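Long-range contact in type II restriction enzyme BsoBI (Geobacillus stearothermophilus, PDB 1DC1), which recognises the double-stranded DNA sequence 5'-CYCGRG-3' as a homodimer and cuts it after the first C, leaving 5'-phosphate ends: residues F31-I43 against L119-I133. Sequence-based numbering, arbitrary orientation.
With nucleotides of chain B; nucleotides of chain A.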
ATOM      1  N   PHE D  31     -14.180   7.626  -6.937  1.00 11.88           N
ATOM      2  CA  PHE D  31     -13.676   7.140  -5.641  1.00 16.32           C
ATOM      3  C   PHE D  31     -14.203   8.032  -4.495  1.00 16.20           C
ATOM      4  O   PHE D  31     -14.670   7.518  -3.448  1.00 15.32           O
ATOM      5  CB  PHE D  31     -12.130   7.125  -5.643  1.00 15.81           C
ATOM      6  CG  PHE D  31     -11.504   6.342  -4.478  1.00 19.97           C
ATOM      7  CD1 PHE D  31     -11.296   4.976  -4.555  1.00 19.45           C
ATOM      8  CD2 PHE D  31     -11.149   6.981  -3.301  1.00 22.11           C
ATOM      9  CE1 PHE D  31     -10.731   4.243  -3.459  1.00 18.08           C
ATOM     10  CE2 PHE D  31     -10.578   6.250  -2.190  1.00 24.66           C
ATOM     11  CZ  PHE D  31     -10.375   4.875  -2.291  1.00 19.19           C
ATOM     12  N   ALA D  32     -14.162   9.352  -4.726  1.00 12.83           N
ATOM     13  CA  ALA D  32     -14.625  10.334  -3.755  1.00 15.39           C
ATOM     14  C   ALA D  32     -16.127  10.205  -3.532  1.00 14.13           C
ATOM     15  O   ALA D  32     -16.613  10.327  -2.407  1.00 15.38           O
ATOM     16  CB  ALA D  32     -14.271  11.773  -4.221  1.00 14.51           C
ATOM     17  N   LEU D  33     -16.875   9.959  -4.598  1.00 14.10           N
ATOM     18  CA  LEU D  33     -18.314   9.801  -4.441  1.00 16.73           C
ATOM     19  C   LEU D  33     -18.644   8.605  -3.584  1.00 11.43           C
ATOM     20  O   LEU D  33     -19.552   8.649  -2.746  1.00 12.81           O
ATOM     21  CB  LEU D  33     -18.998   9.638  -5.803  1.00 20.36           C
ATOM     22  CG  LEU D  33     -19.489  10.992  -6.360  1.00 37.32           C
ATOM     23  CD1 LEU D  33     -18.588  12.186  -5.899  1.00 35.99           C
ATOM     24  CD2 LEU D  33     -19.514  10.876  -7.892  1.00 43.92           C
ATOM     25  N   GLU D  34     -17.904   7.523  -3.795  1.00 11.31           N
ATOM     26  CA  GLU D  34     -18.158   6.304  -3.026  1.00 12.90           C
ATOM     27  C   GLU D  34     -17.726   6.509  -1.571  1.00 13.49           C
ATOM     28  O   GLU D  34     -18.409   6.073  -0.653  1.00 14.66           O
ATOM     29  CB  GLU D  34     -17.423   5.143  -3.684  1.00 13.10           C
ATOM     30  CG  GLU D  34     -17.522   3.801  -2.986  1.00 21.85           C
ATOM     31  CD  GLU D  34     -18.918   3.225  -3.014  1.00 21.58           C
ATOM     32  OE1 GLU D  34     -19.759   3.726  -3.773  1.00 18.44           O
ATOM     33  OE2 GLU D  34     -19.149   2.264  -2.258  1.00 19.26           O
ATOM     34  N   LYS D  35     -16.590   7.174  -1.374  1.00 13.54           N
ATOM     35  CA  LYS D  35     -16.088   7.505  -0.041  1.00 13.89           C
ATOM     36  C   LYS D  35     -17.146   8.283   0.728  1.00 12.54           C
ATOM     37  O   LYS D  35     -17.396   7.978   1.889  1.00 13.74           O
ATOM     38  CB  LYS D  35     -14.802   8.332  -0.143  1.00 12.66           C
ATOM     39  CG  LYS D  35     -14.067   8.431   1.144  1.00 19.13           C
ATOM     40  CD  LYS D  35     -12.645   8.940   0.909  1.00 24.61           C
ATOM     41  CE  LYS D  35     -12.497  10.453   1.075  1.00 27.05           C
ATOM     42  NZ  LYS D  35     -11.081  10.888   1.333  1.00 27.85           N
ATOM     43  N   ASN D  36     -17.770   9.286   0.104  1.00 13.37           N
ATOM     44  CA  ASN D  36     -18.807  10.054   0.801  1.00 12.30           C
ATOM     45  C   ASN D  36     -20.028   9.201   1.161  1.00 12.54           C
ATOM     46  O   ASN D  36     -20.603   9.343   2.243  1.00 15.18           O
ATOM     47  CB  ASN D  36     -19.171  11.254  -0.015  1.00 12.46           C
ATOM     48  CG  ASN D  36     -18.115  12.302   0.083  1.00 16.59           C
ATOM     49  OD1 ASN D  36     -17.679  12.615   1.183  1.00 26.24           O
ATOM     50  ND2 ASN D  36     -17.659  12.825  -1.046  1.00 12.90           N
ATOM     51  N   LYS D  37     -20.391   8.282   0.277  1.00 15.40           N
ATOM     52  CA  LYS D  37     -21.488   7.361   0.535  1.00 14.48           C
ATOM     53  C   LYS D  37     -21.173   6.464   1.728  1.00 15.96           C
ATOM     54  O   LYS D  37     -22.055   6.178   2.547  1.00 15.18           O
ATOM     55  CB  LYS D  37     -21.731   6.453  -0.678  1.00 19.97           C
ATOM     56  CG  LYS D  37     -22.301   7.127  -1.918  1.00 25.57           C
ATOM     57  CD  LYS D  37     -22.525   6.059  -2.995  1.00 29.23           C
ATOM     58  CE  LYS D  37     -22.641   6.675  -4.370  1.00 30.98           C
ATOM     59  NZ  LYS D  37     -23.314   5.767  -5.318  1.00 35.96           N
ATOM     60  N   ARG D  38     -19.925   5.992   1.801  1.00 14.66           N
ATOM     61  CA  ARG D  38     -19.465   5.105   2.895  1.00 14.43           C
ATOM     62  C   ARG D  38     -19.176   5.796   4.249  1.00 12.39           C
ATOM     63  O   ARG D  38     -19.084   5.139   5.297  1.00 13.08           O
ATOM     64  CB  ARG D  38     -18.194   4.366   2.440  1.00  9.74           C
ATOM     65  CG  ARG D  38     -18.430   3.384   1.313  1.00 10.41           C
ATOM     66  CD  ARG D  38     -19.546   2.391   1.647  1.00 11.99           C
ATOM     67  NE  ARG D  38     -19.670   1.432   0.567  1.00 17.75           N
ATOM     68  CZ  ARG D  38     -20.317   0.266   0.640  1.00 20.72           C
ATOM     69  NH1 ARG D  38     -20.918  -0.103   1.768  1.00 21.92           N
ATOM     70  NH2 ARG D  38     -20.335  -0.547  -0.412  1.00 19.06           N
ATOM     71  N   SER D  39     -19.017   7.117   4.197  1.00 15.22           N
ATOM     72  CA  SER D  39     -18.663   7.942   5.349  1.00 13.79           C
ATOM     73  C   SER D  39     -19.709   8.067   6.468  1.00 18.44           C
ATOM     74  O   SER D  39     -19.360   8.090   7.664  1.00 17.35           O
ATOM     75  CB  SER D  39     -18.264   9.332   4.827  1.00 10.00           C
ATOM     76  OG  SER D  39     -19.384  10.047   4.364  1.00 14.94           O
ATOM     77  N   THR D  40     -20.980   8.163   6.070  1.00 17.33           N
ATOM     78  CA  THR D  40     -22.096   8.337   7.000  1.00 17.19           C
ATOM     79  C   THR D  40     -22.099   7.403   8.232  1.00 13.23           C
ATOM     80  O   THR D  40     -22.260   7.898   9.338  1.00 13.72           O
ATOM     81  CB  THR D  40     -23.454   8.297   6.208  1.00 20.18           C
ATOM     82  OG1 THR D  40     -23.382   9.272   5.168  1.00 18.72           O
ATOM     83  CG2 THR D  40     -24.649   8.656   7.101  1.00 22.86           C
ATOM     84  N   PRO D  41     -21.949   6.060   8.068  1.00 15.35           N
ATOM     85  CA  PRO D  41     -21.945   5.244   9.282  1.00 11.85           C
ATOM     86  C   PRO D  41     -20.822   5.631  10.245  1.00 14.54           C
ATOM     87  O   PRO D  41     -20.972   5.435  11.467  1.00 11.73           O
ATOM     88  CB  PRO D  41     -21.755   3.830   8.761  1.00 13.25           C
ATOM     89  CG  PRO D  41     -22.257   3.866   7.355  1.00 18.36           C
ATOM     90  CD  PRO D  41     -21.841   5.200   6.862  1.00 14.05           C
ATOM     91  N   TYR D  42     -19.702   6.158   9.725  1.00 11.37           N
ATOM     92  CA  TYR D  42     -18.590   6.544  10.618  1.00 14.41           C
ATOM     93  C   TYR D  42     -18.957   7.769  11.434  1.00 14.21           C
ATOM     94  O   TYR D  42     -18.706   7.820  12.653  1.00 13.95           O
ATOM     95  CB  TYR D  42     -17.304   6.817   9.839  1.00 13.85           C
ATOM     96  CG  TYR D  42     -16.733   5.559   9.257  1.00 14.55           C
ATOM     97  CD1 TYR D  42     -17.266   5.030   8.082  1.00 15.67           C
ATOM     98  CD2 TYR D  42     -15.684   4.881   9.888  1.00 16.82           C
ATOM     99  CE1 TYR D  42     -16.787   3.871   7.539  1.00 15.04           C
ATOM    100  CE2 TYR D  42     -15.172   3.684   9.349  1.00 18.51           C
ATOM    101  CZ  TYR D  42     -15.742   3.202   8.169  1.00 18.69           C
ATOM    102  OH  TYR D  42     -15.252   2.091   7.552  1.00 25.45           O
ATOM    103  N   ILE D  43     -19.547   8.755  10.768  1.00 14.51           N
ATOM    104  CA  ILE D  43     -19.960   9.970  11.461  1.00 13.20           C
ATOM    105  C   ILE D  43     -21.089   9.668  12.465  1.00 16.67           C
ATOM    106  O   ILE D  43     -21.107  10.196  13.589  1.00 15.95           O
ATOM    107  CB  ILE D  43     -20.422  11.068  10.464  1.00 11.46           C
ATOM    108  CG1 ILE D  43     -19.300  11.384   9.454  1.00  9.88           C
ATOM    109  CG2 ILE D  43     -20.901  12.339  11.262  1.00 10.94           C
ATOM    110  CD1 ILE D  43     -17.990  11.900  10.080  1.00 13.54           C
ATOM    111  N   LEU D 119     -12.521   9.957  15.578  1.00 12.90           N
ATOM    112  CA  LEU D 119     -12.737  10.176  14.134  1.00 13.65           C
ATOM    113  C   LEU D 119     -11.420  10.253  13.355  1.00 14.30           C
ATOM    114  O   LEU D 119     -11.277   9.687  12.272  1.00 12.62           O
ATOM    115  CB  LEU D 119     -13.550  11.474  13.894  1.00 14.35           C
ATOM    116  CG  LEU D 119     -15.074  11.398  14.158  1.00 20.64           C
ATOM    117  CD1 LEU D 119     -15.668  12.816  14.372  1.00 22.45           C
ATOM    118  CD2 LEU D 119     -15.754  10.669  12.980  1.00 14.50           C
ATOM    119  N   LEU D 120     -10.475  11.003  13.889  1.00 11.73           N
ATOM    120  CA  LEU D 120      -9.191  11.106  13.255  1.00 12.09           C
ATOM    121  C   LEU D 120      -8.592   9.701  12.996  1.00 10.74           C
ATOM    122  O   LEU D 120      -8.100   9.455  11.904  1.00 11.22           O
ATOM    123  CB  LEU D 120      -8.232  11.909  14.144  1.00 12.39           C
ATOM    124  CG  LEU D 120      -6.823  12.068  13.558  1.00 12.37           C
ATOM    125  CD1 LEU D 120      -6.974  12.976  12.311  1.00 10.11           C
ATOM    126  CD2 LEU D 120      -5.820  12.625  14.623  1.00 11.14           C
ATOM    127  N   PHE D 121      -8.590   8.815  14.004  1.00 10.96           N
ATOM    128  CA  PHE D 121      -8.029   7.471  13.800  1.00 14.52           C
ATOM    129  C   PHE D 121      -8.973   6.574  12.964  1.00 13.53           C
ATOM    130  O   PHE D 121      -8.513   5.776  12.150  1.00 13.90           O
ATOM    131  CB  PHE D 121      -7.652   6.817  15.157  1.00 19.43           C
ATOM    132  CG  PHE D 121      -6.547   7.556  15.907  1.00 14.05           C
ATOM    133  CD1 PHE D 121      -5.422   8.026  15.239  1.00 21.36           C
ATOM    134  CD2 PHE D 121      -6.699   7.878  17.224  1.00 15.15           C
ATOM    135  CE1 PHE D 121      -4.478   8.825  15.886  1.00 21.49           C
ATOM    136  CE2 PHE D 121      -5.769   8.666  17.872  1.00 16.01           C
ATOM    137  CZ  PHE D 121      -4.665   9.147  17.215  1.00 14.79           C
ATOM    138  N   GLN D 122     -10.285   6.731  13.127  1.00 13.34           N
ATOM    139  CA  GLN D 122     -11.263   5.955  12.340  1.00 11.68           C
ATOM    140  C   GLN D 122     -11.138   6.325  10.831  1.00 10.45           C
ATOM    141  O   GLN D 122     -11.501   5.554   9.966  1.00 12.78           O
ATOM    142  CB  GLN D 122     -12.687   6.232  12.844  1.00  9.44           C
ATOM    143  CG  GLN D 122     -13.058   5.385  14.058  1.00 11.09           C
ATOM    144  CD  GLN D 122     -13.350   3.922  13.701  1.00 14.10           C
ATOM    145  OE1 GLN D 122     -12.741   2.987  14.239  1.00 18.40           O
ATOM    146  NE2 GLN D 122     -14.284   3.720  12.795  1.00 17.76           N
ATOM    147  N   GLY D 123     -10.631   7.514  10.522  1.00 12.51           N
ATOM    148  CA  GLY D 123     -10.457   7.882   9.130  1.00  9.69           C
ATOM    149  C   GLY D 123      -9.508   6.927   8.416  1.00 14.02           C
ATOM    150  O   GLY D 123      -9.644   6.679   7.222  1.00 11.93           O
ATOM    151  N   ASP D 124      -8.529   6.381   9.133  1.00 13.86           N
ATOM    152  CA  ASP D 124      -7.587   5.444   8.496  1.00 12.01           C
ATOM    153  C   ASP D 124      -8.346   4.122   8.260  1.00 11.54           C
ATOM    154  O   ASP D 124      -8.070   3.405   7.303  1.00 11.89           O
ATOM    155  CB  ASP D 124      -6.376   5.223   9.407  1.00 12.52           C
ATOM    156  CG  ASP D 124      -5.060   4.953   8.634  1.00 14.49           C
ATOM    157  OD1 ASP D 124      -5.034   4.802   7.403  1.00 18.50           O
ATOM    158  OD2 ASP D 124      -4.027   4.901   9.302  1.00 24.75           O
ATOM    159  N   SER D 125      -9.294   3.811   9.141  1.00 11.70           N
ATOM    160  CA  SER D 125     -10.131   2.601   8.977  1.00 15.52           C
ATOM    161  C   SER D 125     -11.033   2.745   7.734  1.00 10.35           C
ATOM    162  O   SER D 125     -11.146   1.786   6.957  1.00 10.63           O
ATOM    163  CB  SER D 125     -11.021   2.354  10.208  1.00 14.20           C
ATOM    164  OG  SER D 125     -11.946   1.323   9.935  1.00 13.07           O
ATOM    165  N   LEU D 126     -11.678   3.918   7.565  1.00 10.41           N
ATOM    166  CA  LEU D 126     -12.508   4.167   6.392  1.00 10.90           C
ATOM    167  C   LEU D 126     -11.622   4.052   5.156  1.00 10.92           C
ATOM    168  O   LEU D 126     -12.017   3.432   4.214  1.00 12.12           O
ATOM    169  CB  LEU D 126     -13.195   5.545   6.436  1.00 11.55           C
ATOM    170  CG  LEU D 126     -13.900   5.957   5.113  1.00 10.52           C
ATOM    171  CD1 LEU D 126     -15.021   5.011   4.750  1.00  9.03           C
ATOM    172  CD2 LEU D 126     -14.423   7.356   5.210  1.00 13.37           C
ATOM    173  N   GLY D 127     -10.424   4.639   5.183  1.00 12.94           N
ATOM    174  CA  GLY D 127      -9.481   4.532   4.081  1.00 15.18           C
ATOM    175  C   GLY D 127      -9.196   3.077   3.731  1.00 12.95           C
ATOM    176  O   GLY D 127      -9.194   2.735   2.546  1.00 13.43           O
ATOM    177  N   GLY D 128      -8.988   2.229   4.747  1.00 13.11           N
ATOM    178  CA  GLY D 128      -8.759   0.808   4.539  1.00 11.05           C
ATOM    179  C   GLY D 128      -9.947   0.146   3.866  1.00 10.34           C
ATOM    180  O   GLY D 128      -9.781  -0.618   2.912  1.00 11.59           O
ATOM    181  N   THR D 129     -11.145   0.453   4.342  1.00 10.89           N
ATOM    182  CA  THR D 129     -12.382  -0.072   3.799  1.00 11.65           C
ATOM    183  C   THR D 129     -12.532   0.313   2.319  1.00 15.48           C
ATOM    184  O   THR D 129     -12.865  -0.533   1.468  1.00 15.04           O
ATOM    185  CB  THR D 129     -13.535   0.474   4.616  1.00 14.67           C
ATOM    186  OG1 THR D 129     -13.683  -0.361   5.774  1.00 19.00           O
ATOM    187  CG2 THR D 129     -14.826   0.534   3.809  1.00 17.14           C
ATOM    188  N   MET D 130     -12.259   1.574   2.009  1.00 13.14           N
ATOM    189  CA  MET D 130     -12.365   2.099   0.644  1.00 14.13           C
ATOM    190  C   MET D 130     -11.393   1.378  -0.323  1.00 14.38           C
ATOM    191  O   MET D 130     -11.739   1.111  -1.461  1.00 14.88           O
ATOM    192  CB  MET D 130     -12.092   3.603   0.663  1.00 13.15           C
ATOM    193  CG  MET D 130     -13.279   4.475   1.094  1.00 14.04           C
ATOM    194  SD  MET D 130     -14.798   4.048   0.176  1.00 19.90           S
ATOM    195  CE  MET D 130     -14.304   4.249  -1.490  1.00 16.48           C
ATOM    196  N   ARG D 131     -10.164   1.086   0.112  1.00 12.27           N
ATOM    197  CA  ARG D 131      -9.191   0.381  -0.747  1.00 15.08           C
ATOM    198  C   ARG D 131      -9.748  -1.018  -1.113  1.00 11.15           C
ATOM    199  O   ARG D 131      -9.666  -1.444  -2.243  1.00 14.40           O
ATOM    200  CB  ARG D 131      -7.813   0.331  -0.019  1.00 15.77           C
ATOM    201  CG  ARG D 131      -7.171   1.786   0.086  1.00 13.24           C
ATOM    202  CD  ARG D 131      -5.916   1.819   0.999  1.00 25.93           C
ATOM    203  NE  ARG D 131      -5.121   3.067   0.950  1.00 14.37           N
ATOM    204  CZ  ARG D 131      -5.587   4.255   1.338  1.00 10.81           C
ATOM    205  NH1 ARG D 131      -6.815   4.371   1.780  1.00 25.26           N
ATOM    206  NH2 ARG D 131      -4.804   5.307   1.393  1.00 14.83           N
ATOM    207  N   ASN D 132     -10.394  -1.689  -0.162  1.00 11.07           N
ATOM    208  CA  ASN D 132     -10.994  -2.997  -0.392  1.00 14.90           C
ATOM    209  C   ASN D 132     -12.210  -2.831  -1.312  1.00 16.08           C
ATOM    210  O   ASN D 132     -12.433  -3.653  -2.201  1.00 13.62           O
ATOM    211  CB  ASN D 132     -11.404  -3.650   0.954  1.00 13.68           C
ATOM    212  CG  ASN D 132     -10.211  -4.274   1.692  1.00 14.12           C
ATOM    213  OD1 ASN D 132      -9.792  -5.376   1.371  1.00 12.82           O
ATOM    214  ND2 ASN D 132      -9.660  -3.559   2.661  1.00 11.22           N
ATOM    215  N   ILE D 133     -12.987  -1.763  -1.119  1.00 15.40           N
ATOM    216  CA  ILE D 133     -14.150  -1.515  -1.969  1.00 16.29           C
ATOM    217  C   ILE D 133     -13.732  -1.334  -3.442  1.00 14.26           C
ATOM    218  O   ILE D 133     -14.337  -1.916  -4.342  1.00 13.98           O
ATOM    219  CB  ILE D 133     -14.912  -0.295  -1.470  1.00 12.22           C
ATOM    220  CG1 ILE D 133     -15.746  -0.692  -0.243  1.00 12.57           C
ATOM    221  CG2 ILE D 133     -15.794   0.218  -2.578  1.00 17.95           C
ATOM    222  CD1 ILE D 133     -16.349   0.457   0.551  1.00 14.21           C
TER
ATOM    223  P    DG B  10      -8.094  -0.745  10.873  1.00 14.40           P
ATOM    224  OP1  DG B  10      -8.806  -0.327  12.111  1.00 21.15           O
ATOM    225  OP2  DG B  10      -7.193  -1.919  10.912  1.00 11.97           O
ATOM    226  O5'  DG B  10      -9.168  -0.830   9.704  1.00 14.50           O
ATOM    227  C5'  DG B  10      -9.774  -2.046   9.320  1.00 14.27           C
ATOM    228  C4'  DG B  10     -10.115  -1.990   7.845  1.00 16.08           C
ATOM    229  O4'  DG B  10      -8.918  -1.726   7.089  1.00 14.32           O
ATOM    230  C3'  DG B  10     -10.618  -3.336   7.344  1.00 18.06           C
ATOM    231  O3'  DG B  10     -12.021  -3.324   7.334  1.00 19.93           O
ATOM    232  C2'  DG B  10     -10.090  -3.444   5.932  1.00 22.00           C
ATOM    233  C1'  DG B  10      -8.796  -2.652   6.004  1.00 18.97           C
ATOM    234  N9   DG B  10      -7.611  -3.465   6.243  1.00 15.83           N
ATOM    235  C8   DG B  10      -6.768  -3.383   7.331  1.00 17.90           C
ATOM    236  N7   DG B  10      -5.728  -4.161   7.228  1.00 16.75           N
ATOM    237  C5   DG B  10      -5.908  -4.816   6.009  1.00 15.36           C
ATOM    238  C6   DG B  10      -5.075  -5.791   5.334  1.00 13.89           C
ATOM    239  O6   DG B  10      -4.024  -6.309   5.725  1.00 15.02           O
ATOM    240  N1   DG B  10      -5.614  -6.161   4.090  1.00 15.81           N
ATOM    241  C2   DG B  10      -6.834  -5.721   3.595  1.00 16.25           C
ATOM    242  N2   DG B  10      -7.220  -6.245   2.391  1.00 13.61           N
ATOM    243  N3   DG B  10      -7.625  -4.840   4.232  1.00 13.18           N
ATOM    244  C4   DG B  10      -7.088  -4.420   5.409  1.00 11.36           C
ATOM    245  P    DA B   9      -2.178   0.622  10.937  1.00 13.16           P
ATOM    246  OP1  DA B   9      -1.576   1.967  11.145  1.00 11.22           O
ATOM    247  OP2  DA B   9      -1.956  -0.420  11.977  1.00 12.03           O
ATOM    248  O5'  DA B   9      -3.758   0.718  10.633  1.00 12.79           O
ATOM    249  C5'  DA B   9      -4.425   1.971  10.278  1.00 10.79           C
ATOM    250  C4'  DA B   9      -5.493   1.725   9.237  1.00 12.70           C
ATOM    251  O4'  DA B   9      -4.944   1.655   7.907  1.00 14.52           O
ATOM    252  C3'  DA B   9      -6.286   0.435   9.379  1.00 13.95           C
ATOM    253  O3'  DA B   9      -7.252   0.544  10.429  1.00 14.33           O
ATOM    254  C2'  DA B   9      -6.869   0.257   7.983  1.00 11.71           C
ATOM    255  C1'  DA B   9      -5.749   0.800   7.097  1.00  9.55           C
ATOM    256  N9   DA B   9      -4.886  -0.271   6.593  1.00 14.64           N
ATOM    257  C8   DA B   9      -3.829  -0.884   7.245  1.00 13.15           C
ATOM    258  N7   DA B   9      -3.260  -1.830   6.542  1.00 10.41           N
ATOM    259  C5   DA B   9      -3.972  -1.845   5.347  1.00 12.31           C
ATOM    260  C6   DA B   9      -3.857  -2.624   4.172  1.00  8.25           C
ATOM    261  N6   DA B   9      -2.943  -3.570   3.977  1.00  7.72           N
ATOM    262  N1   DA B   9      -4.731  -2.381   3.187  1.00 14.36           N
ATOM    263  C2   DA B   9      -5.660  -1.429   3.349  1.00  7.73           C
ATOM    264  N3   DA B   9      -5.867  -0.639   4.382  1.00 10.49           N
ATOM    265  C4   DA B   9      -4.979  -0.894   5.363  1.00 13.69           C
TER
ATOM    266  P    DG A   8      -6.247   3.206  -5.695  1.00 13.65           P
ATOM    267  OP1  DG A   8      -7.537   3.366  -6.347  1.00 13.22           O
ATOM    268  OP2  DG A   8      -5.031   3.055  -6.504  1.00 12.08           O
ATOM    269  O5'  DG A   8      -6.110   4.498  -4.765  1.00 19.19           O
ATOM    270  C5'  DG A   8      -7.048   4.754  -3.666  1.00 14.30           C
ATOM    271  C4'  DG A   8      -6.318   5.409  -2.515  1.00 12.91           C
ATOM    272  O4'  DG A   8      -5.336   4.470  -2.015  1.00 13.29           O
ATOM    273  C3'  DG A   8      -5.546   6.677  -2.919  1.00 11.69           C
ATOM    274  O3'  DG A   8      -5.454   7.579  -1.799  1.00 14.74           O
ATOM    275  C2'  DG A   8      -4.142   6.142  -3.155  1.00 11.12           C
ATOM    276  C1'  DG A   8      -4.042   5.042  -2.079  1.00 10.72           C
ATOM    277  N9   DG A   8      -3.063   3.987  -2.353  1.00 11.63           N
ATOM    278  C8   DG A   8      -2.850   3.367  -3.568  1.00 12.37           C
ATOM    279  N7   DG A   8      -1.862   2.510  -3.543  1.00 12.44           N
ATOM    280  C5   DG A   8      -1.401   2.542  -2.227  1.00 12.92           C
ATOM    281  C6   DG A   8      -0.304   1.838  -1.594  1.00 10.35           C
ATOM    282  O6   DG A   8       0.477   1.038  -2.095  1.00 12.47           O
ATOM    283  N1   DG A   8      -0.167   2.180  -0.250  1.00 12.49           N
ATOM    284  C2   DG A   8      -0.965   3.090   0.418  1.00 14.81           C
ATOM    285  N2   DG A   8      -0.711   3.285   1.716  1.00 12.40           N
ATOM    286  N3   DG A   8      -1.969   3.767  -0.159  1.00 13.83           N
ATOM    287  C4   DG A   8      -2.136   3.442  -1.471  1.00 12.26           C
TER
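Tyr42 packs on Leu126 as the first of two knobs in this helix pair. Its ring drops among Gln122, Ser125, Leu126 and Thr129, with CB of Leu126 over one face, 4.0 Å from the ring centroid, and CD1 of Leu126 against CE1 of Tyr42 at 3.5 Å. At the ring edge lie NE2 of Gln122 and OG of Ser125. Met130, the second knob, comes from the other helix and sits among Phe31, Glu34, Lys35 and Arg38; bends at chi2 and chi3 (-50° and -56°) fold its CE back over the centre of the Phe31 ring, a CH-pi contact at 4.1 Å from the centroid, while SD stands farther off above the same face. The opposite face of Phe31 takes C5' of DG8 of chain A, so this ring is wedged between protein and DNA backbone.

Apolar contact continues where CD1 of Ile43 meets CD2 of Leu119. The CD1 methyl of Ile133 packs against CG and NE of Arg38, oblique to the guanidinium. That NE of Arg38 is tied to OE2 of Glu34 by a salt bridge of 3.0 Å within its own helix.

Polar links between the helices are sparse. The OH of Tyr42 lies 3.4 Å from OG1 of Thr129, a weak bond at most; an alanine in place of Tyr42 would probably leave a gap over Leu126 and take this hydroxyl partner from Thr129.

The far side of segment 119-133 faces DNA. Asn132 reads the minor-groove edge of DG10 of chain B with two nearly straight bonds, Asn132 ND2 to N3 and N2 of the guanine to Asn132 OD1, both 2.9 Å, while the guanidinium of Arg131 lays a face over the sugar of DG8 of chain A and bonds another sugar. Segments 31-43 and 119-133, their N-to-C directions 129° apart, thus pack knobs-into-holes: 119-133 carries the minor-groove contacts of this PDDEXK-clan endonuclease, and 31-43 backs it.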